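Local coordinates for protein endopolygalacturonase (Chondrostereum purpureum, PDB 1K5C) that probably cleaves the alpha-1,4 linkages of polygalacturonic acid by hydrolysis, acting within the pectin chain as a family 28 glycoside hydrolase, at residues Ala293-Trp307 / Gly316-Thr330. Numbering follows the deposited sequence. Where two conformers were deposited one is given.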
loop_
_atom_site.group_PDB
_atom_site.type_symbol
_atom_site.label_atom_id
_atom_site.label_comp_id
_atom_site.label_asym_id
_atom_site.label_seq_id
_atom_site.Cartn_x
_atom_site.Cartn_y
_atom_site.Cartn_z
ATOM N N ALA A 293 -4.690 10.542 20.956
ATOM C CA ALA A 293 -4.846 9.283 20.245
ATOM C C ALA A 293 -5.187 8.146 21.204
ATOM O O ALA A 293 -5.017 8.254 22.429
ATOM C CB ALA A 293 -3.548 8.959 19.523
ATOM N N THR A 294 -5.652 7.050 20.613
ATOM C CA THR A 294 -5.868 5.774 21.299
ATOM C C THR A 294 -4.712 4.829 21.004
ATOM O O THR A 294 -4.225 4.771 19.868
ATOM C CB THR A 294 -7.195 5.168 20.838
ATOM O OG1 THR A 294 -8.265 6.053 21.220
ATOM C CG2 THR A 294 -7.448 3.807 21.441
ATOM N N ARG A 295 -4.254 4.086 22.008
ATOM C CA ARG A 295 -3.153 3.124 21.810
ATOM C C ARG A 295 -3.573 1.941 20.929
ATOM O O ARG A 295 -3.100 1.830 19.794
ATOM C CB ARG A 295 -2.588 2.674 23.166
ATOM C CG ARG A 295 -1.843 3.845 23.879
ATOM C CD ARG A 295 -1.127 3.377 25.115
ATOM N NE ARG A 295 -1.932 2.885 26.237
ATOM C CZ ARG A 295 -2.441 3.728 27.159
ATOM N NH1 ARG A 295 -2.327 5.047 27.070
ATOM N NH2 ARG A 295 -3.123 3.223 28.193
ATOM N N VAL A 296 -4.439 1.081 21.455
ATOM C CA VAL A 296 -4.861 -0.131 20.726
ATOM C C VAL A 296 -6.354 -0.341 20.887
ATOM O O VAL A 296 -6.860 -0.389 22.011
ATOM C CB VAL A 296 -4.121 -1.351 21.306
ATOM C CG1 VAL A 296 -4.649 -2.663 20.701
ATOM C CG2 VAL A 296 -2.615 -1.245 21.126
ATOM N N THR A 297 -7.043 -0.551 19.771
ATOM C CA THR A 297 -8.414 -1.062 19.801
ATOM C C THR A 297 -8.489 -2.287 18.870
ATOM O O THR A 297 -8.012 -2.227 17.727
ATOM C CB THR A 297 -9.458 -0.012 19.428
ATOM O OG1 THR A 297 -9.568 0.850 20.607
ATOM C CG2 THR A 297 -10.844 -0.567 19.093
ATOM N N VAL A 298 -9.107 -3.344 19.391
ATOM C CA VAL A 298 -9.450 -4.538 18.626
ATOM C C VAL A 298 -10.970 -4.667 18.720
ATOM O O VAL A 298 -11.498 -4.742 19.837
ATOM C CB VAL A 298 -8.763 -5.792 19.207
ATOM C CG1 VAL A 298 -9.266 -7.041 18.477
ATOM C CG2 VAL A 298 -7.238 -5.645 19.117
ATOM N N GLU A 299 -11.640 -4.681 17.558
ATOM C CA GLU A 299 -13.106 -4.769 17.477
ATOM C C GLU A 299 -13.457 -5.924 16.550
ATOM O O GLU A 299 -13.599 -5.767 15.346
ATOM C CB GLU A 299 -13.680 -3.422 16.984
ATOM C CG GLU A 299 -15.206 -3.444 16.867
ATOM C CD GLU A 299 -15.947 -3.116 18.140
ATOM O OE1 GLU A 299 -15.341 -3.014 19.207
ATOM O OE2 GLU A 299 -17.193 -2.930 18.058
ATOM N N CYS A 300 -13.599 -7.101 17.151
ATOM C CA CYS A 300 -13.863 -8.337 16.418
ATOM C C CYS A 300 -15.309 -8.780 16.591
ATOM O O CYS A 300 -15.793 -8.920 17.721
ATOM C CB CYS A 300 -13.021 -9.513 16.958
ATOM S SG CYS A 300 -11.262 -9.428 16.547
ATOM N N GLY A 301 -15.955 -9.111 15.453
ATOM C CA GLY A 301 -17.126 -9.990 15.457
ATOM C C GLY A 301 -16.743 -11.425 15.267
ATOM O O GLY A 301 -17.533 -12.308 15.681
ATOM N N ASN A 302 -15.593 -11.745 14.653
ATOM C CA ASN A 302 -15.215 -13.126 14.419
ATOM C C ASN A 302 -13.679 -13.172 14.283
ATOM O O ASN A 302 -13.135 -12.846 13.209
ATOM C CB ASN A 302 -15.923 -13.671 13.173
ATOM C CG ASN A 302 -15.622 -15.143 12.935
ATOM O OD1 ASN A 302 -14.938 -15.797 13.745
ATOM N ND2 ASN A 302 -16.159 -15.671 11.822
ATOM N N CYS A 303 -13.005 -13.525 15.378
ATOM C CA CYS A 303 -11.533 -13.625 15.368
ATOM C C CYS A 303 -11.150 -14.878 16.143
ATOM O O CYS A 303 -11.833 -15.224 17.112
ATOM C CB CYS A 303 -10.879 -12.427 16.073
ATOM S SG CYS A 303 -11.123 -10.885 15.111
ATOM N N SER A 304 -10.054 -15.519 15.723
ATOM C CA SER A 304 -9.615 -16.765 16.297
ATOM C C SER A 304 -8.084 -16.806 16.433
ATOM O O SER A 304 -7.343 -16.126 15.695
ATOM C CB SER A 304 -10.029 -17.951 15.407
ATOM O OG SER A 304 -11.441 -18.172 15.523
ATOM N N GLY A 305 -7.619 -17.684 17.315
ATOM C CA GLY A 305 -6.216 -18.022 17.455
ATOM C C GLY A 305 -5.605 -17.456 18.742
ATOM O O GLY A 305 -6.224 -16.745 19.520
ATOM N N ASN A 306 -4.327 -17.854 18.914
ATOM C CA ASN A 306 -3.511 -17.370 20.059
ATOM C C ASN A 306 -2.626 -16.280 19.510
ATOM O O ASN A 306 -1.593 -16.540 18.885
ATOM C CB ASN A 306 -2.678 -18.515 20.612
ATOM C CG ASN A 306 -3.602 -19.590 21.212
ATOM O OD1 ASN A 306 -4.410 -19.280 22.080
ATOM N ND2 ASN A 306 -3.505 -20.791 20.701
ATOM N N TRP A 307 -3.089 -15.038 19.713
ATOM C CA TRP A 307 -2.387 -13.857 19.162
ATOM C C TRP A 307 -1.288 -13.503 20.146
ATOM O O TRP A 307 -1.546 -12.980 21.256
ATOM C CB TRP A 307 -3.384 -12.711 19.020
ATOM C CG TRP A 307 -4.444 -12.932 17.971
ATOM C CD1 TRP A 307 -4.814 -14.103 17.353
ATOM C CD2 TRP A 307 -5.277 -11.887 17.429
ATOM N NE1 TRP A 307 -5.846 -13.829 16.412
ATOM C CE2 TRP A 307 -6.153 -12.489 16.476
ATOM C CE3 TRP A 307 -5.397 -10.497 17.652
ATOM C CZ2 TRP A 307 -7.105 -11.738 15.780
ATOM C CZ3 TRP A 307 -6.344 -9.768 16.953
ATOM C CH2 TRP A 307 -7.191 -10.383 16.018
ATOM N N GLY A 316 1.739 6.487 25.169
ATOM C CA GLY A 316 1.106 7.760 24.840
ATOM C C GLY A 316 -0.434 7.647 24.851
ATOM O O GLY A 316 -1.010 6.548 24.929
ATOM N N GLY A 317 -1.096 8.799 24.697
ATOM C CA GLY A 317 -2.533 8.783 24.454
ATOM C C GLY A 317 -3.297 8.095 25.562
ATOM O O GLY A 317 -2.959 8.179 26.766
ATOM N N LYS A 318 -4.398 7.445 25.176
ATOM C CA LYS A 318 -5.303 6.776 26.110
ATOM C C LYS A 318 -5.525 5.340 25.684
ATOM O O LYS A 318 -5.261 4.927 24.550
ATOM C CB LYS A 318 -6.632 7.495 26.186
ATOM C CG LYS A 318 -7.474 7.392 24.934
ATOM C CD LYS A 318 -8.818 8.091 25.077
ATOM C CE LYS A 318 -9.648 8.032 23.827
ATOM N NZ LYS A 318 -10.923 8.785 23.996
ATOM N N ALA A 319 -6.007 4.536 26.636
ATOM C CA ALA A 319 -6.327 3.153 26.342
ATOM C C ALA A 319 -7.480 3.038 25.378
ATOM O O ALA A 319 -8.440 3.785 25.465
ATOM C CB ALA A 319 -6.766 2.470 27.667
ATOM N N GLY A 320 -7.425 2.046 24.514
ATOM C CA GLY A 320 -8.580 1.673 23.674
ATOM C C GLY A 320 -9.366 0.534 24.323
ATOM O O GLY A 320 -9.388 0.396 25.565
ATOM N N THR A 321 -10.054 -0.224 23.470
ATOM C CA THR A 321 -10.890 -1.331 23.950
ATOM C C THR A 321 -10.517 -2.586 23.181
ATOM O O THR A 321 -10.153 -2.551 21.999
ATOM C CB THR A 321 -12.382 -1.018 23.760
ATOM O OG1 THR A 321 -12.682 -0.664 22.393
ATOM C CG2 THR A 321 -12.818 0.166 24.651
ATOM N N ILE A 322 -10.643 -3.735 23.887
ATOM C CA ILE A 322 -10.331 -5.036 23.292
ATOM C C ILE A 322 -11.563 -5.916 23.332
ATOM O O ILE A 322 -12.041 -6.302 24.417
ATOM C CB ILE A 322 -9.194 -5.756 24.038
ATOM C CG1 ILE A 322 -7.897 -4.937 24.127
ATOM C CG2 ILE A 322 -8.955 -7.159 23.416
ATOM C CD1 ILE A 322 -7.303 -4.719 22.771
ATOM N N LYS A 323 -12.050 -6.274 22.153
ATOM C CA LYS A 323 -13.170 -7.200 21.944
ATOM C C LYS A 323 -12.606 -8.174 20.923
ATOM O O LYS A 323 -12.678 -7.943 19.703
ATOM C CB LYS A 323 -14.410 -6.450 21.465
ATOM C CG LYS A 323 -14.945 -5.554 22.565
ATOM C CD LYS A 323 -16.284 -4.962 22.126
ATOM C CE LYS A 323 -16.755 -3.874 23.103
ATOM N NZ LYS A 323 -18.116 -3.452 22.667
ATOM N N SER A 324 -11.999 -9.258 21.403
ATOM C CA SER A 324 -11.261 -10.163 20.511
ATOM C C SER A 324 -11.986 -11.417 20.137
ATOM O O SER A 324 -11.404 -12.298 19.486
ATOM C CB SER A 324 -9.882 -10.523 21.097
ATOM O OG SER A 324 -9.994 -11.295 22.249
ATOM N N ASP A 325 -13.262 -11.550 20.509
ATOM C CA ASP A 325 -14.050 -12.721 20.129
ATOM C C ASP A 325 -13.369 -13.985 20.626
ATOM O O ASP A 325 -13.065 -14.092 21.818
ATOM C CB ASP A 325 -14.440 -12.681 18.665
ATOM C CG ASP A 325 -15.358 -13.822 18.267
ATOM O OD1 ASP A 325 -16.418 -13.949 18.909
ATOM O OD2 ASP A 325 -15.011 -14.576 17.330
ATOM N N LYS A 326 -13.115 -14.957 19.763
ATOM C CA LYS A 326 -12.515 -16.225 20.214
ATOM C C LYS A 326 -11.006 -16.125 20.369
ATOM O O LYS A 326 -10.379 -17.045 20.960
ATOM C CB LYS A 326 -12.830 -17.341 19.191
ATOM C CG LYS A 326 -14.326 -17.702 19.126
ATOM C CD LYS A 326 -14.620 -18.609 17.963
ATOM C CE LYS A 326 -14.759 -17.928 16.601
ATOM N NZ LYS A 326 -15.972 -17.044 16.577
ATOM N N ALA A 327 -10.381 -15.085 19.824
ATOM C CA ALA A 327 -8.923 -14.970 19.891
ATOM C C ALA A 327 -8.497 -14.606 21.305
ATOM O O ALA A 327 -9.199 -13.877 22.037
ATOM C CB ALA A 327 -8.419 -13.908 18.922
ATOM N N LYS A 328 -7.331 -15.145 21.672
ATOM C CA LYS A 328 -6.711 -14.811 22.977
ATOM C C LYS A 328 -5.484 -13.989 22.707
ATOM O O LYS A 328 -4.560 -14.489 22.030
ATOM C CB LYS A 328 -6.334 -16.100 23.726
ATOM C CG LYS A 328 -7.557 -16.950 24.116
ATOM C CD LYS A 328 -7.080 -18.218 24.825
ATOM C CE LYS A 328 -6.913 -19.442 23.945
ATOM N NZ LYS A 328 -5.676 -20.246 24.282
ATOM N N ILE A 329 -5.451 -12.721 23.169
ATOM C CA ILE A 329 -4.283 -11.866 22.946
ATOM C C ILE A 329 -3.395 -11.895 24.175
ATOM O O ILE A 329 -3.857 -11.607 25.302
ATOM C CB ILE A 329 -4.722 -10.420 22.594
ATOM C CG1 ILE A 329 -5.678 -10.396 21.407
ATOM C CG2 ILE A 329 -3.475 -9.585 22.408
ATOM C CD1 ILE A 329 -6.240 -9.057 21.033
ATOM N N THR A 330 -2.139 -12.285 24.027
ATOM C CA THR A 330 -1.117 -12.349 25.095
ATOM C C THR A 330 -0.130 -11.214 24.829
ATOM O O THR A 330 0.508 -11.193 23.784
ATOM C CB THR A 330 -0.341 -13.693 24.997
ATOM O OG1 THR A 330 -1.203 -14.774 25.241
ATOM C CG2 THR A 330 0.745 -13.790 26.049
HETATM O O HOH W 1 -4.836 0.516 24.493
HETATM O O HOH W 2 -13.229 -2.858 20.996
HETATM O O HOH W 3 -16.728 -1.131 20.863
HETATM O O HOH W 4 -18.743 -4.118 19.958
HETATM O O HOH W 5 -9.396 -19.307 18.784
#
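Val298 and Glu299 pair in parallel with Ile322 and Lys323, as Asn306 and Trp307 do with Lys328 and Ile329, stacking two successive coils of the right-handed parallel beta-helix typical of family 28. Backbone hydrogen bonds such as Lys323 N to Val298 O (2.8 Å) and Thr330 N to Trp307 O (2.9 Å) join the coils on two faces. In the loops that link these two pairings, Cys303 N binds Asp325 OD2 (3.0 Å) on its anti side, while Lys326 NZ takes the syn lone pair in a salt bridge; the Cys300–Cys303 disulfide closes the loop alongside.

Arg295, bent at chi3 (-66°), brings NH1 to Gly316 O (2.9 Å), which lies in the guanidinium plane, and lays one guanidinium face over the peptide joining Lys318 to Ala319. NE donates a hydrogen bond to Tyr334 O and NH2 forms a salt bridge with the Leu335 terminal carboxylate, so an alanine here would probably leave that carboxylate without its charge partner and the 316–319 segment less firmly held.

Inside the coil, Ala327 CB sits over the Trp307 five-membered ring in a CH-pi contact, 3.7 Å from its centroid, while Trp307 NE1 donates to Ser304 O (2.8 Å). Val298 CG2 meets Ile329 CD1 tip to tip across the interior.

On the outer side, Glu299 and Lys323 run side by side, their charged ends joined through water rather than directly; Glu299 OE2 also accepts from Gly267 N. Lys328 NZ reaches Asn306 OD1 (2.7 Å). Apolar groups thus fill the interior near the C-terminal end, while backbone hydrogen bonds join the coils, and outside them charged groups, an amide and water add further links.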